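Local coordinates for protein subdomain of Desmoplakin Carboxy-Terminal domain (DPCT) (Homo sapiens, PDB 1LM5) that binds intermediate filaments, probably anchoring them at desmosomal junctions, through a globular domain built from plakin repeats, at residues E7-A12 and G191-E196; I14-N19 and R31-S36; L42-A47 and Q116-F121. All blocks are in the same frame, centred on the assembly; numbering follows the deposited sequence.

Overall arrangement
How a chain that carries two plectin repeats closes into one compact body can be followed from the N terminus. The segment 7-12 leads into strand 11-16, which contact 1 joins to the start of strand 193-197, so that almost the whole modelled chain is enclosed between its two ends. Within this long loop lie the other two, one after the other. Contact 2 closes a short loop holding strand 21-23 and helix 25-30, tying the far end of strand 11-16 to the turn between helices 25-30 and 36-47. Contact 3 spans a longer loop and packs helix 36-47 on helix 112-124, both reaching into plectin repeats. Gln46 links contact 3 to contact 1, their centres about 13 Å apart.

Contact 1. Residues E7-A12 and G191-E196; sequences ESSPIA and GLRLLE
The carbonyl oxygen of Arg193 accepts the backbone N-H of Ala12, with Ala12 N only 2.6 Å from Arg193 O. A second link between the backbones runs through a water: it donates to Pro10 O and accepts from Arg193 N, at 2.8 Å from Arg193 N. The side chain of Arg193 then turns back over the segment 7-12. Its CG stands anti to the backbone N (chi1 -170°), and a bend at chi3 carries NE toward Ser9. Arg193 NE donates to Ser9 OG at 2.9 Å and 161°, a fairly straight bond lying near the guanidinium plane, while Ser8 CB sits over one face of the group, offset toward its rim; the place of the Ser8 hydroxyl is doubtful. The other end of the guanidinium is also held, since Arg193 NH1 bonds to Ser184 OG. Apolar contacts fill in around the polar ones. Ile11 CD1 reaches Leu195 CG at 3.8 Å, the two side chains crossing obliquely, and the methyl of Ala12 meets one branch of Leu192, with Ala12 CB 3.7 Å from Leu192 CD2. The contact lies where strands 11-16 and 193-197, parallel neighbours in a mixed sheet, begin to come together, and it brings the two ends of the modelled chain into one sheet. Beyond Ala12, Ala13 bonds to Arg193 and Leu195 through the backbone. Helix 177-183 packs against Ser8, Ile11 and Arg193, strand 185-186 flanks Arg193 and Leu194, and Gln46 of helix 36-47 donates to the carbonyls of Ile11 and Ala12.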
loop_
_atom_site.group_PDB
_atom_site.type_symbol
_atom_site.label_atom_id
_atom_site.label_comp_id
_atom_site.label_asym_id
_atom_site.label_seq_id
_atom_site.Cartn_x
_atom_site.Cartn_y
_atom_site.Cartn_z
ATOM N N GLU B 7 6.801 -12.533 -6.246
ATOM C CA GLU B 7 6.727 -11.212 -5.630
ATOM C C GLU B 7 7.205 -11.311 -4.194
ATOM O O GLU B 7 7.248 -12.399 -3.615
ATOM C CB GLU B 7 5.299 -10.653 -5.661
ATOM C CG GLU B 7 4.247 -11.530 -5.009
ATOM C CD GLU B 7 3.926 -12.755 -5.839
ATOM O OE1 GLU B 7 3.754 -12.600 -7.067
ATOM O OE2 GLU B 7 3.836 -13.865 -5.270
ATOM N N SER B 8 7.568 -10.176 -3.615
ATOM C CA SER B 8 8.046 -10.176 -2.247
ATOM C C SER B 8 8.418 -8.782 -1.794
ATOM O O SER B 8 8.495 -7.853 -2.594
ATOM C CB SER B 8 9.261 -11.097 -2.127
ATOM O OG SER B 8 9.865 -10.993 -0.851
ATOM N N SER B 9 8.645 -8.649 -0.497
ATOM C CA SER B 9 9.036 -7.384 0.095
ATOM C C SER B 9 10.342 -6.950 -0.549
ATOM O O SER B 9 11.125 -7.783 -1.013
ATOM C CB SER B 9 9.275 -7.587 1.583
ATOM O OG SER B 9 10.177 -8.674 1.758
ATOM N N PRO B 10 10.596 -5.636 -0.597
ATOM C CA PRO B 10 11.849 -5.192 -1.200
ATOM C C PRO B 10 13.011 -5.609 -0.297
ATOM O O PRO B 10 12.849 -5.771 0.919
ATOM C CB PRO B 10 11.711 -3.669 -1.227
ATOM C CG PRO B 10 10.234 -3.434 -1.226
ATOM C CD PRO B 10 9.735 -4.487 -0.259
ATOM N N ILE B 11 14.173 -5.803 -0.894
ATOM C CA ILE B 11 15.349 -6.139 -0.116
ATOM C C ILE B 11 15.550 -4.925 0.773
ATOM O O ILE B 11 15.609 -3.795 0.292
ATOM C CB ILE B 11 16.539 -6.346 -1.035
ATOM C CG1 ILE B 11 16.291 -7.610 -1.864
ATOM C CG2 ILE B 11 17.830 -6.434 -0.233
ATOM C CD1 ILE B 11 17.243 -7.795 -2.999
ATOM N N ALA B 12 15.649 -5.158 2.074
ATOM C CA ALA B 12 15.773 -4.068 3.022
ATOM C C ALA B 12 17.186 -3.699 3.395
ATOM O O ALA B 12 17.497 -2.526 3.581
ATOM C CB ALA B 12 15.006 -4.415 4.288
ATOM N N GLY B 191 11.543 -9.886 9.855
ATOM C CA GLY B 191 10.855 -10.169 8.615
ATOM C C GLY B 191 11.521 -9.388 7.493
ATOM O O GLY B 191 11.082 -9.440 6.347
ATOM N N LEU B 192 12.585 -8.663 7.828
ATOM C CA LEU B 192 13.316 -7.863 6.849
ATOM C C LEU B 192 14.120 -8.722 5.890
ATOM O O LEU B 192 14.810 -9.660 6.295
ATOM C CB LEU B 192 14.255 -6.889 7.558
ATOM C CG LEU B 192 13.582 -5.732 8.286
ATOM C CD1 LEU B 192 14.627 -4.925 9.052
ATOM C CD2 LEU B 192 12.867 -4.853 7.265
ATOM N N ARG B 193 14.042 -8.379 4.610
ATOM C CA ARG B 193 14.743 -9.130 3.588
ATOM C C ARG B 193 16.157 -8.621 3.427
ATOM O O ARG B 193 16.377 -7.437 3.175
ATOM C CB ARG B 193 13.987 -9.029 2.276
ATOM C CG ARG B 193 14.474 -9.945 1.198
ATOM C CD ARG B 193 13.437 -9.974 0.075
ATOM N NE ARG B 193 12.162 -10.477 0.569
ATOM C CZ ARG B 193 11.893 -11.763 0.775
ATOM N NH1 ARG B 193 12.803 -12.691 0.520
ATOM N NH2 ARG B 193 10.714 -12.116 1.262
ATOM N N LEU B 194 17.112 -9.533 3.571
ATOM C CA LEU B 194 18.522 -9.190 3.477
ATOM C C LEU B 194 19.202 -9.908 2.332
ATOM O O LEU B 194 18.830 -11.025 1.978
ATOM C CB LEU B 194 19.259 -9.581 4.761
ATOM C CG LEU B 194 18.644 -9.223 6.112
ATOM C CD1 LEU B 194 19.655 -9.524 7.218
ATOM C CD2 LEU B 194 18.253 -7.758 6.126
ATOM N N LEU B 195 20.207 -9.252 1.772
ATOM C CA LEU B 195 21.000 -9.819 0.697
ATOM C C LEU B 195 22.386 -10.010 1.292
ATOM O O LEU B 195 22.948 -9.068 1.855
ATOM C CB LEU B 195 21.108 -8.843 -0.463
ATOM C CG LEU B 195 20.607 -9.250 -1.838
ATOM C CD1 LEU B 195 21.148 -8.261 -2.863
ATOM C CD2 LEU B 195 21.026 -10.673 -2.152
ATOM N N GLU B 196 22.938 -11.212 1.183
ATOM C CA GLU B 196 24.269 -11.449 1.714
ATOM C C GLU B 196 25.328 -10.739 0.872
ATOM O O GLU B 196 25.175 -10.585 -0.338
ATOM C CB GLU B 196 24.570 -12.943 1.755
ATOM C CG GLU B 196 23.749 -13.684 2.777
ATOM C CD GLU B 196 24.103 -15.159 2.849
ATOM O OE1 GLU B 196 23.464 -15.873 3.649
ATOM O OE2 GLU B 196 25.012 -15.600 2.112
HETATM O O HOH W 1 12.258 -6.392 3.623
#

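Contact 2. Residues I14-N19 and R31-S36; sequences IFDTEN and RGIVDS
Asp16 turns its CG anti to the backbone N (chi1 180°), while the bends of Arg31 at chi2 and chi3 bring NE round toward Asp16. The two side chains form a salt bridge. Arg31 NH2 donates to Asp16 OD1 at 2.6 Å, on the anti side of that oxygen, and a weak bond from Arg31 NE runs to the same atom. The carboxylate and guanidinium planes stand 61° apart. Asp16 OD1 also accepts from Asn19 ND2 at 2.8 Å; both strong donors come from the same face of the carboxylate. Its other oxygen, Asp16 OD2, takes the backbone N of Asn19 from above the plane, an Asx motif that would help fix the carboxylate's rotation as the strand ends. Ile33 CD1 packs against Asp16 CG at 3.8 Å, its side chain crossing that of Asp16 at about a right angle. Farther along, Ile14 and Val34 meet tip to tip, with Ile14 CD1 3.8 Å from Val34 CG2. The contact thus sets the strand end against the loop that carries Ile33 and Val34 from the Schellman motif ending helix 25-30 to the N-cap of helix 36-47. Ile23 of strand 21-23 touches Ile14, Asp16, Arg31 and Ile33, and Ala197 of strand 193-197 packs on Ile14 and Ile33.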
loop_
_atom_site.group_PDB
_atom_site.type_symbol
_atom_site.label_atom_id
_atom_site.label_comp_id
_atom_site.label_asym_id
_atom_site.label_seq_id
_atom_site.Cartn_x
_atom_site.Cartn_y
_atom_site.Cartn_z
ATOM N N ILE B 14 21.535 -5.483 4.077
ATOM C CA ILE B 14 22.603 -6.397 3.752
ATOM C C ILE B 14 23.018 -7.261 4.918
ATOM O O ILE B 14 22.995 -6.824 6.060
ATOM C CB ILE B 14 23.814 -5.578 3.312
ATOM C CG1 ILE B 14 23.428 -4.736 2.096
ATOM C CG2 ILE B 14 24.997 -6.484 3.039
ATOM C CD1 ILE B 14 23.129 -5.560 0.877
ATOM N N PHE B 15 23.374 -8.504 4.633
ATOM C CA PHE B 15 23.871 -9.339 5.696
ATOM C C PHE B 15 25.342 -9.513 5.362
ATOM O O PHE B 15 25.702 -10.161 4.376
ATOM C CB PHE B 15 23.183 -10.697 5.758
ATOM C CG PHE B 15 23.598 -11.497 6.950
ATOM C CD1 PHE B 15 23.102 -11.181 8.216
ATOM C CD2 PHE B 15 24.562 -12.500 6.832
ATOM C CE1 PHE B 15 23.566 -11.848 9.356
ATOM C CE2 PHE B 15 25.038 -13.182 7.969
ATOM C CZ PHE B 15 24.539 -12.852 9.230
ATOM N N ASP B 16 26.187 -8.882 6.161
ATOM C CA ASP B 16 27.626 -8.967 5.970
ATOM C C ASP B 16 28.056 -10.335 6.493
ATOM O O ASP B 16 28.166 -10.549 7.699
ATOM C CB ASP B 16 28.300 -7.832 6.742
ATOM C CG ASP B 16 29.807 -7.839 6.610
ATOM O OD1 ASP B 16 30.412 -6.797 6.916
ATOM O OD2 ASP B 16 30.391 -8.871 6.214
ATOM N N THR B 17 28.269 -11.261 5.563
ATOM C CA THR B 17 28.650 -12.630 5.884
ATOM C C THR B 17 29.923 -12.724 6.704
ATOM O O THR B 17 29.990 -13.480 7.673
ATOM C CB THR B 17 28.836 -13.460 4.594
ATOM O OG1 THR B 17 27.594 -13.517 3.880
ATOM C CG2 THR B 17 29.276 -14.876 4.940
ATOM N N GLU B 18 30.934 -11.960 6.315
ATOM C CA GLU B 18 32.204 -11.985 7.023
ATOM C C GLU B 18 32.035 -11.604 8.485
ATOM O O GLU B 18 32.656 -12.203 9.363
ATOM C CB GLU B 18 33.204 -11.038 6.355
ATOM C CG GLU B 18 34.552 -10.964 7.063
ATOM C CD GLU B 18 35.597 -10.208 6.266
ATOM O OE1 GLU B 18 35.847 -10.586 5.098
ATOM O OE2 GLU B 18 36.178 -9.241 6.808
ATOM N N ASN B 19 31.192 -10.610 8.740
ATOM C CA ASN B 19 30.961 -10.140 10.098
ATOM C C ASN B 19 29.678 -10.665 10.700
ATOM O O ASN B 19 29.298 -10.259 11.799
ATOM C CB ASN B 19 30.954 -8.606 10.131
ATOM C CG ASN B 19 32.318 -8.019 9.848
ATOM O OD1 ASN B 19 33.294 -8.359 10.521
ATOM N ND2 ASN B 19 32.401 -7.139 8.855
ATOM N N ARG B 31 31.744 -0.411 3.309
ATOM C CA ARG B 31 32.686 -1.484 3.598
ATOM C C ARG B 31 33.193 -2.144 2.321
ATOM O O ARG B 31 33.978 -3.087 2.362
ATOM C CB ARG B 31 32.027 -2.506 4.535
ATOM C CG ARG B 31 31.133 -1.821 5.550
ATOM C CD ARG B 31 31.334 -2.242 6.984
ATOM N NE ARG B 31 30.711 -3.519 7.306
ATOM C CZ ARG B 31 30.168 -3.804 8.488
ATOM N NH1 ARG B 31 30.156 -2.900 9.462
ATOM N NH2 ARG B 31 29.660 -5.006 8.712
ATOM N N GLY B 32 32.741 -1.628 1.185
ATOM C CA GLY B 32 33.173 -2.158 -0.089
ATOM C C GLY B 32 32.704 -3.563 -0.407
ATOM O O GLY B 32 33.328 -4.239 -1.222
ATOM N N ILE B 33 31.620 -4.012 0.220
ATOM C CA ILE B 33 31.110 -5.353 -0.065
ATOM C C ILE B 33 29.932 -5.297 -1.038
ATOM O O ILE B 33 29.542 -6.310 -1.619
ATOM C CB ILE B 33 30.726 -6.108 1.227
ATOM C CG1 ILE B 33 29.641 -5.360 2.005
ATOM C CG2 ILE B 33 31.976 -6.285 2.084
ATOM C CD1 ILE B 33 29.162 -6.127 3.240
ATOM N N VAL B 34 29.375 -4.099 -1.200
ATOM C CA VAL B 34 28.291 -3.841 -2.149
ATOM C C VAL B 34 28.798 -2.640 -2.954
ATOM O O VAL B 34 29.185 -1.625 -2.368
ATOM C CB VAL B 34 26.979 -3.431 -1.438
ATOM C CG1 VAL B 34 25.909 -3.135 -2.471
ATOM C CG2 VAL B 34 26.535 -4.524 -0.476
ATOM N N ASP B 35 28.836 -2.747 -4.279
ATOM C CA ASP B 35 29.315 -1.620 -5.076
ATOM C C ASP B 35 28.262 -0.523 -5.047
ATOM O O ASP B 35 27.072 -0.799 -4.888
ATOM C CB ASP B 35 29.608 -2.038 -6.517
ATOM C CG ASP B 35 28.356 -2.366 -7.290
ATOM O OD1 ASP B 35 27.916 -3.528 -7.236
ATOM O OD2 ASP B 35 27.805 -1.456 -7.940
ATOM N N SER B 36 28.689 0.723 -5.205
ATOM C CA SER B 36 27.768 1.847 -5.126
ATOM C C SER B 36 26.610 1.831 -6.115
ATOM O O SER B 36 25.539 2.354 -5.820
ATOM C CB SER B 36 28.529 3.165 -5.277
ATOM O OG SER B 36 28.955 3.331 -6.612
#

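Contact 3. Residues L42-A47 and Q116-F121; sequences LLEAQA and QRFLEF
The segments 42-47 and 116-121, parts of helices 36-47 and 112-124, cross at -64°, their axes 8.9 Å apart at the closest approach, and Ala45 CA comes within 5.0 Å of Phe121 CA. At this close approach the methyl of Ala45 sits over the face of the Phe121 ring: its CB stands 3.6 Å from the ring centroid, in a CH-pi contact. The backbone itself takes part, since Ala45 CA is 3.3 Å from Phe121 CD1. On the opposite face of this ring, offset toward the rim, lies the carbonyl oxygen of Arg117, so the phenyl is held between the partner helix and its own. Beside this apolar contact runs a salt bridge. Glu44, extended beyond CG, meets Arg117 side-on: Glu44 OE1 accepts from Arg117 NE (2.6 Å) on its syn lone pair, and Arg117 NH2 donates to Glu44 OE2 at 2.8 Å. The carboxylate and guanidinium are nearly coplanar, 7° apart, as suits a two-pronged bond with one nitrogen to each oxygen. Phe118 borders the pair, with Glu44 CD at the edge of its ring, 3.5 Å from Phe118 CE2, and the carboxylate turned almost perpendicular to the ring. Glu44 is buried, and its charge is answered by Arg117 while Gln40 also donates to Glu44 OE2. The crossing joins the two helices near the centre of the chain, both segments reaching plectin-repeat sequence. Helix 74-88 covers Glu44 and Phe118 through Leu80, Ala83 and Ala86, and Tyr177 of helix 177-183 touches Ala45 and meets the Phe121 ring edge-to-face.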
loop_
_atom_site.group_PDB
_atom_site.type_symbol
_atom_site.label_atom_id
_atom_site.label_comp_id
_atom_site.label_asym_id
_atom_site.label_seq_id
_atom_site.Cartn_x
_atom_site.Cartn_y
_atom_site.Cartn_z
ATOM N N LEU B 42 19.562 -0.910 -5.081
ATOM C CA LEU B 42 18.786 -1.559 -4.033
ATOM C C LEU B 42 18.027 -0.462 -3.305
ATOM O O LEU B 42 16.891 -0.666 -2.889
ATOM C CB LEU B 42 19.683 -2.298 -3.048
ATOM C CG LEU B 42 20.350 -3.519 -3.676
ATOM C CD1 LEU B 42 21.296 -4.134 -2.671
ATOM C CD2 LEU B 42 19.298 -4.509 -4.129
ATOM N N LEU B 43 18.668 0.697 -3.153
ATOM C CA LEU B 43 18.034 1.832 -2.479
ATOM C C LEU B 43 16.927 2.392 -3.371
ATOM O O LEU B 43 15.899 2.834 -2.876
ATOM C CB LEU B 43 19.046 2.947 -2.187
ATOM C CG LEU B 43 19.801 3.079 -0.857
ATOM C CD1 LEU B 43 19.231 2.145 0.188
ATOM C CD2 LEU B 43 21.267 2.862 -1.082
ATOM N N GLU B 44 17.139 2.389 -4.682
ATOM C CA GLU B 44 16.098 2.893 -5.575
ATOM C C GLU B 44 14.873 2.020 -5.419
ATOM O O GLU B 44 13.758 2.511 -5.350
ATOM C CB GLU B 44 16.554 2.852 -7.031
ATOM C CG GLU B 44 17.676 3.809 -7.345
ATOM C CD GLU B 44 18.167 3.654 -8.760
ATOM O OE1 GLU B 44 18.032 2.542 -9.314
ATOM O OE2 GLU B 44 18.702 4.637 -9.307
ATOM N N ALA B 45 15.095 0.715 -5.357
ATOM C CA ALA B 45 13.993 -0.219 -5.213
ATOM C C ALA B 45 13.168 0.148 -3.983
ATOM O O ALA B 45 11.955 -0.025 -3.971
ATOM C CB ALA B 45 14.520 -1.639 -5.092
ATOM N N GLN B 46 13.831 0.673 -2.959
ATOM C CA GLN B 46 13.127 1.052 -1.749
ATOM C C GLN B 46 12.450 2.386 -1.965
ATOM O O GLN B 46 11.270 2.537 -1.696
ATOM C CB GLN B 46 14.101 1.152 -0.582
ATOM C CG GLN B 46 14.856 -0.125 -0.333
ATOM C CD GLN B 46 15.761 0.006 0.853
ATOM O OE1 GLN B 46 16.020 1.111 1.308
ATOM N NE2 GLN B 46 16.255 -1.118 1.364
ATOM N N ALA B 47 13.207 3.351 -2.474
ATOM C CA ALA B 47 12.650 4.673 -2.703
ATOM C C ALA B 47 11.416 4.635 -3.596
ATOM O O ALA B 47 10.404 5.266 -3.290
ATOM C CB ALA B 47 13.706 5.589 -3.326
ATOM N N GLN B 116 12.605 1.811 -16.204
ATOM C CA GLN B 116 12.410 0.370 -16.237
ATOM C C GLN B 116 12.803 -0.291 -14.930
ATOM O O GLN B 116 12.134 -1.212 -14.473
ATOM C CB GLN B 116 13.207 -0.255 -17.378
ATOM C CG GLN B 116 12.396 -0.409 -18.635
ATOM C CD GLN B 116 11.132 -1.213 -18.402
ATOM O OE1 GLN B 116 11.179 -2.407 -18.082
ATOM N NE2 GLN B 116 9.997 -0.566 -18.561
ATOM N N ARG B 117 13.895 0.172 -14.343
ATOM C CA ARG B 117 14.348 -0.381 -13.074
ATOM C C ARG B 117 13.240 -0.167 -12.059
ATOM O O ARG B 117 12.847 -1.077 -11.337
ATOM C CB ARG B 117 15.583 0.354 -12.550
ATOM C CG ARG B 117 16.884 0.050 -13.226
ATOM C CD ARG B 117 18.030 0.311 -12.251
ATOM N NE ARG B 117 18.104 1.700 -11.809
ATOM C CZ ARG B 117 18.570 2.701 -12.550
ATOM N NH1 ARG B 117 19.009 2.469 -13.781
ATOM N NH2 ARG B 117 18.603 3.933 -12.063
ATOM N N PHE B 118 12.749 1.066 -12.009
ATOM C CA PHE B 118 11.734 1.435 -11.045
ATOM C C PHE B 118 10.456 0.624 -11.210
ATOM O O PHE B 118 9.905 0.109 -10.238
ATOM C CB PHE B 118 11.459 2.934 -11.160
ATOM C CG PHE B 118 12.684 3.794 -10.989
ATOM C CD1 PHE B 118 12.684 5.111 -11.441
ATOM C CD2 PHE B 118 13.833 3.300 -10.362
ATOM C CE1 PHE B 118 13.800 5.928 -11.269
ATOM C CE2 PHE B 118 14.955 4.107 -10.188
ATOM C CZ PHE B 118 14.933 5.434 -10.649
ATOM N N LEU B 119 9.984 0.510 -12.441
ATOM C CA LEU B 119 8.784 -0.273 -12.694
ATOM C C LEU B 119 8.971 -1.711 -12.232
ATOM O O LEU B 119 8.076 -2.311 -11.632
ATOM C CB LEU B 119 8.452 -0.255 -14.184
ATOM C CG LEU B 119 8.117 1.126 -14.729
ATOM C CD1 LEU B 119 7.959 1.054 -16.252
ATOM C CD2 LEU B 119 6.844 1.615 -14.085
ATOM N N GLU B 120 10.141 -2.264 -12.502
ATOM C CA GLU B 120 10.414 -3.634 -12.103
ATOM C C GLU B 120 10.482 -3.783 -10.597
ATOM O O GLU B 120 9.944 -4.731 -10.035
ATOM C CB GLU B 120 11.706 -4.104 -12.739
ATOM C CG GLU B 120 11.601 -4.114 -14.259
ATOM C CD GLU B 120 12.919 -4.361 -14.923
ATOM O OE1 GLU B 120 13.962 -4.218 -14.244
ATOM O OE2 GLU B 120 12.912 -4.676 -16.129
ATOM N N PHE B 121 11.153 -2.839 -9.954
ATOM C CA PHE B 121 11.267 -2.858 -8.510
ATOM C C PHE B 121 9.865 -2.885 -7.917
ATOM O O PHE B 121 9.578 -3.665 -7.019
ATOM C CB PHE B 121 11.972 -1.600 -8.012
ATOM C CG PHE B 121 13.429 -1.533 -8.359
ATOM C CD1 PHE B 121 14.057 -0.296 -8.480
ATOM C CD2 PHE B 121 14.182 -2.691 -8.523
ATOM C CE1 PHE B 121 15.423 -0.213 -8.757
ATOM C CE2 PHE B 121 15.550 -2.627 -8.802
ATOM C CZ PHE B 121 16.172 -1.382 -8.919
#